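Local coordinates for protein kappa-carrageenase (Zobellia galactanivorans, PDB 5OCR) that probably hydrolyses the marine polysaccharide kappa-carrageenan, through the family 16 glycoside hydrolase module that this chain represents, at residues A[192-197]-A[214-219]; A[107-110]-A[114-117]. One frame throughout, in Å; residues are numbered along the deposited sequence.

Overall arrangement
Both contacts lie within the glycoside hydrolase family 16 beta-jellyroll, their centres about 14 Å apart, and they follow one another along the chain. Contact 2 is the more central and is wholly buried: the loop 107-110 rests on the start of strand 115-122 mainly through small apolar groups. Contact 1 lies farther out and is only partly buried; there an indole meets a valine and, both directly and through a water, an aspartate in a hairpin turn. The two adjoin through their loops, since Pro196 O lies 3.0 Å from Gly108 N, a probable hydrogen bond, and Ser197 packs against Ala109. Strands 100-107 and 200-207, which these loops adjoin, are themselves antiparallel neighbours.

Contact 1 of 2, residues A[192-197]-A[214-219]; sequences APWDPS and WYVDGV. Unlike the reference sequence in segment 192-197: Trp194 (reference Met). Residue 193 of segment 192-197 comes from a tag, linker or insertion.
A single water joins Trp194 to Asp217: it accepts from NE1 of Trp194 at 2.9 Å and donates to OD2 of Asp217 at 2.6 Å. The apolar part of the contact lies at the benzene end of the indole, where CG1 of Val216 meets the ring edge near its plane, 3.6 Å from CZ2 of Trp194. The valine places this methyl by setting CG1 anti to its backbone N (chi1 175°). OD2 of Asp217 also comes to 3.6 Å from CZ2 of Trp194, obliquely to the ring, with the carboxylate plane turned 45° from the indole. His201 bonds OD2 as well, and the backbone N of Ile202 bonds OD1. Trp194, which differs from the reference sequence, stacks on the ring of His201, and one face of the indole carries Ala192 CB and CD of Pro193, a residue inserted into the natural sequence. Farther along the loop, Asp195 OD1 accepts from both N and OG of Ser197 from the same face of its carboxylate; the bond from N forms an Asx turn. Asp217 itself occupies a type I' beta turn from Val216 to Val219, the tight reversal characteristic of a two-residue beta hairpin, which here connects strands 211-216 and 219-225.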
loop_
_atom_site.group_PDB
_atom_site.type_symbol
_atom_site.label_atom_id
_atom_site.label_comp_id
_atom_site.label_asym_id
_atom_site.label_seq_id
_atom_site.Cartn_x
_atom_site.Cartn_y
_atom_site.Cartn_z
ATOM N N ALA A 192 3.957 4.084 -16.417
ATOM C CA ALA A 192 4.650 5.380 -16.252
ATOM C C ALA A 192 5.667 5.535 -17.397
ATOM O O ALA A 192 6.142 4.499 -17.936
ATOM C CB ALA A 192 5.385 5.357 -14.888
ATOM N N PRO A 193 6.012 6.785 -17.717
ATOM C CA PRO A 193 7.096 6.977 -18.713
ATOM C C PRO A 193 8.480 6.969 -18.036
ATOM O O PRO A 193 9.522 7.191 -18.708
ATOM C CB PRO A 193 6.724 8.341 -19.328
ATOM C CG PRO A 193 6.161 9.108 -18.133
ATOM C CD PRO A 193 5.311 8.054 -17.419
ATOM N N TRP A 194 8.561 6.710 -16.728
ATOM C CA TRP A 194 9.829 6.699 -15.949
ATOM C C TRP A 194 9.789 5.504 -15.024
ATOM O O TRP A 194 8.723 4.921 -14.807
ATOM C CB TRP A 194 9.942 8.011 -15.092
ATOM C CG TRP A 194 8.596 8.605 -14.728
ATOM C CD1 TRP A 194 7.955 9.740 -15.239
ATOM C CD2 TRP A 194 7.705 8.122 -13.653
ATOM N NE1 TRP A 194 6.754 9.962 -14.613
ATOM C CE2 TRP A 194 6.547 9.009 -13.647
ATOM C CE3 TRP A 194 7.774 7.095 -12.738
ATOM C CZ2 TRP A 194 5.495 8.832 -12.722
ATOM C CZ3 TRP A 194 6.698 6.887 -11.864
ATOM C CH2 TRP A 194 5.608 7.753 -11.838
ATOM N N ASP A 195 10.968 5.090 -14.539
ATOM C CA ASP A 195 11.068 3.922 -13.690
ATOM C C ASP A 195 10.738 4.398 -12.252
ATOM O O ASP A 195 11.503 5.159 -11.687
ATOM C CB ASP A 195 12.556 3.468 -13.795
ATOM C CG ASP A 195 12.870 2.312 -12.873
ATOM O OD1 ASP A 195 12.109 2.042 -11.888
ATOM O OD2 ASP A 195 13.941 1.683 -13.077
ATOM N N PRO A 196 9.613 3.928 -11.638
ATOM C CA PRO A 196 9.189 4.352 -10.284
ATOM C C PRO A 196 10.185 3.998 -9.199
ATOM O O PRO A 196 10.103 4.584 -8.098
ATOM C CB PRO A 196 7.821 3.602 -10.024
ATOM C CG PRO A 196 7.400 3.217 -11.457
ATOM C CD PRO A 196 8.716 2.873 -12.192
ATOM N N SER A 197 11.096 3.062 -9.443
ATOM C CA SER A 197 12.069 2.663 -8.459
ATOM C C SER A 197 13.235 3.641 -8.413
ATOM O O SER A 197 14.046 3.483 -7.528
ATOM C CB SER A 197 12.576 1.223 -8.746
ATOM O OG SER A 197 13.507 1.148 -9.849
ATOM N N TRP A 214 -7.700 8.717 -8.802
ATOM C CA TRP A 214 -6.254 8.572 -8.510
ATOM C C TRP A 214 -5.408 9.450 -9.384
ATOM O O TRP A 214 -5.731 9.661 -10.615
ATOM C CB TRP A 214 -5.868 7.161 -8.838
ATOM C CG TRP A 214 -6.334 6.021 -7.962
ATOM C CD1 TRP A 214 -5.574 5.339 -7.013
ATOM C CD2 TRP A 214 -7.659 5.383 -7.939
ATOM N NE1 TRP A 214 -6.311 4.342 -6.400
ATOM C CE2 TRP A 214 -7.560 4.270 -6.985
ATOM C CE3 TRP A 214 -8.852 5.556 -8.680
ATOM C CZ2 TRP A 214 -8.646 3.446 -6.713
ATOM C CZ3 TRP A 214 -9.925 4.744 -8.406
ATOM C CH2 TRP A 214 -9.832 3.684 -7.455
ATOM N N TYR A 215 -4.329 9.950 -8.805
ATOM C CA TYR A 215 -3.433 10.878 -9.520
ATOM C C TYR A 215 -1.991 10.450 -9.410
ATOM O O TYR A 215 -1.539 9.956 -8.402
ATOM C CB TYR A 215 -3.532 12.271 -8.858
ATOM C CG TYR A 215 -4.940 12.838 -8.866
ATOM C CD1 TYR A 215 -5.825 12.573 -7.811
ATOM C CD2 TYR A 215 -5.351 13.656 -9.947
ATOM C CE1 TYR A 215 -7.145 13.154 -7.821
ATOM C CE2 TYR A 215 -6.671 14.199 -9.986
ATOM C CZ TYR A 215 -7.501 13.955 -8.892
ATOM O OH TYR A 215 -8.797 14.484 -8.947
ATOM N N VAL A 216 -1.221 10.603 -10.476
ATOM C CA VAL A 216 0.243 10.351 -10.395
ATOM C C VAL A 216 0.892 11.626 -10.891
ATOM O O VAL A 216 0.606 12.060 -12.043
ATOM C CB VAL A 216 0.694 9.090 -11.180
ATOM C CG1 VAL A 216 2.233 8.917 -11.194
ATOM C CG2 VAL A 216 -0.041 7.885 -10.631
ATOM N N ASP A 217 1.818 12.208 -10.112
ATOM C CA ASP A 217 2.443 13.457 -10.502
ATOM C C ASP A 217 1.448 14.515 -11.027
ATOM O O ASP A 217 1.706 15.188 -12.074
ATOM C CB ASP A 217 3.552 13.177 -11.544
ATOM C CG ASP A 217 4.822 12.599 -10.910
ATOM O OD1 ASP A 217 4.969 12.633 -9.670
ATOM O OD2 ASP A 217 5.720 12.230 -11.709
ATOM N N GLY A 218 0.313 14.552 -10.388
ATOM C CA GLY A 218 -0.718 15.596 -10.578
ATOM C C GLY A 218 -1.519 15.338 -11.844
ATOM O O GLY A 218 -2.131 16.268 -12.380
ATOM N N VAL A 219 -1.488 14.121 -12.351
ATOM C CA VAL A 219 -2.274 13.766 -13.562
ATOM C C VAL A 219 -3.318 12.772 -13.119
ATOM O O VAL A 219 -2.966 11.767 -12.506
ATOM C CB VAL A 219 -1.426 13.219 -14.676
ATOM C CG1 VAL A 219 -2.306 12.814 -15.846
ATOM C CG2 VAL A 219 -0.332 14.215 -15.057
HETATM O O HOH W 1 5.723 12.674 -14.299
#

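Contact 2 of 2, residues A[107-110]-A[114-117]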
loop_
_atom_site.group_PDB
_atom_site.type_symbol
_atom_site.label_atom_id
_atom_site.label_comp_id
_atom_site.label_asym_id
_atom_site.label_seq_id
_atom_site.Cartn_x
_atom_site.Cartn_y
_atom_site.Cartn_z
ATOM N N GLN A 107 9.696 7.054 -3.476
ATOM C CA GLN A 107 10.541 6.413 -4.471
ATOM C C GLN A 107 10.603 4.918 -4.165
ATOM O O GLN A 107 10.652 4.514 -2.998
ATOM C CB GLN A 107 11.969 6.992 -4.286
ATOM C CG GLN A 107 13.046 6.248 -5.123
ATOM C CD GLN A 107 14.381 6.996 -5.172
ATOM O OE1 GLN A 107 14.450 8.262 -5.246
ATOM N NE2 GLN A 107 15.457 6.240 -5.031
ATOM N N GLY A 108 10.605 4.125 -5.221
ATOM C CA GLY A 108 10.568 2.656 -5.074
ATOM C C GLY A 108 11.922 2.082 -4.696
ATOM O O GLY A 108 12.825 2.765 -4.245
ATOM N N ALA A 109 12.003 0.768 -4.810
ATOM C CA ALA A 109 13.151 -0.006 -4.278
ATOM C C ALA A 109 14.101 -0.498 -5.360
ATOM O O ALA A 109 13.701 -1.009 -6.443
ATOM C CB ALA A 109 12.603 -1.226 -3.493
ATOM N N ASP A 110 15.383 -0.426 -5.041
ATOM C CA ASP A 110 16.395 -0.847 -6.016
ATOM C C ASP A 110 16.478 -2.323 -6.412
ATOM O O ASP A 110 17.099 -2.689 -7.429
ATOM C CB ASP A 110 17.735 -0.296 -5.634
ATOM C CG ASP A 110 18.293 -0.887 -4.395
ATOM O OD1 ASP A 110 17.771 -1.902 -3.763
ATOM O OD2 ASP A 110 19.331 -0.267 -4.033
ATOM N N GLY A 114 10.439 -8.143 -6.537
ATOM C CA GLY A 114 10.531 -8.889 -5.281
ATOM C C GLY A 114 9.903 -8.214 -4.071
ATOM O O GLY A 114 9.736 -8.850 -3.016
ATOM N N VAL A 115 9.621 -6.898 -4.188
ATOM C CA VAL A 115 8.973 -6.138 -3.093
ATOM C C VAL A 115 7.941 -5.243 -3.751
ATOM O O VAL A 115 8.011 -5.013 -4.959
ATOM C CB VAL A 115 9.936 -5.291 -2.182
ATOM C CG1 VAL A 115 10.874 -6.255 -1.396
ATOM C CG2 VAL A 115 10.718 -4.209 -3.005
ATOM N N CYS A 116 7.065 -4.660 -2.945
ATOM C CA CYS A 116 6.016 -3.837 -3.451
ATOM C C CYS A 116 5.879 -2.602 -2.575
ATOM O O CYS A 116 5.228 -2.674 -1.485
ATOM C CB CYS A 116 4.680 -4.613 -3.496
ATOM S SG CYS A 116 3.317 -3.527 -4.060
ATOM N N PRO A 117 6.517 -1.499 -2.945
ATOM C CA PRO A 117 6.264 -0.256 -2.222
ATOM C C PRO A 117 4.822 0.209 -2.441
ATOM O O PRO A 117 4.360 0.230 -3.608
ATOM C CB PRO A 117 7.175 0.775 -2.903
ATOM C CG PRO A 117 8.268 -0.036 -3.604
ATOM C CD PRO A 117 7.573 -1.365 -3.981
#
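Ala109 and Val115 point their side chains at each other across the contact, and CB of Ala109 meets CG2 of Val115 at 3.6 Å. With CG1 of Val115 anti to the carbonyl carbon (chi1 -66°), CG2 falls between the backbone N and the carbonyl carbon and is carried toward Ala109. Pro117, two residues farther along the strand, also directs its side chain at the loop. The outer corner of its ring does the touching: CG of Pro117 lies 3.8 Å from CA of Gly108 and 4.0 Å from N of Ala109, so the ring bears on the loop backbone more closely than on the alanine methyl, whose CB is 4.5 Å from that same CG. Val115 thus meets the methyl of Ala109 by a branch methyl, and Pro117 the backbone of Gly108 and Ala109 by a ring corner. Between them Cys116 turns the other way, as strand alternation requires, and packs on Glu143. The two backbones are not bonded as a strand pair here; the closest approach of CA atoms is 5.9 Å, between Gly108 and Pro117. Two polar atoms of the loop have partners outside the contact: Ala109 N donates to OE1 of Gln145, and OD1 of Asp110 bonds to the hydroxyl of Thr273. The contact occupies the connection from strand 100-107 to strand 115-122, with Thr273 and Met275 of strand 273-285 packing against it, Leu239 of strand 233-241 touching both Val115 and Pro117, and Leu144 of strand 134-144 against the proline.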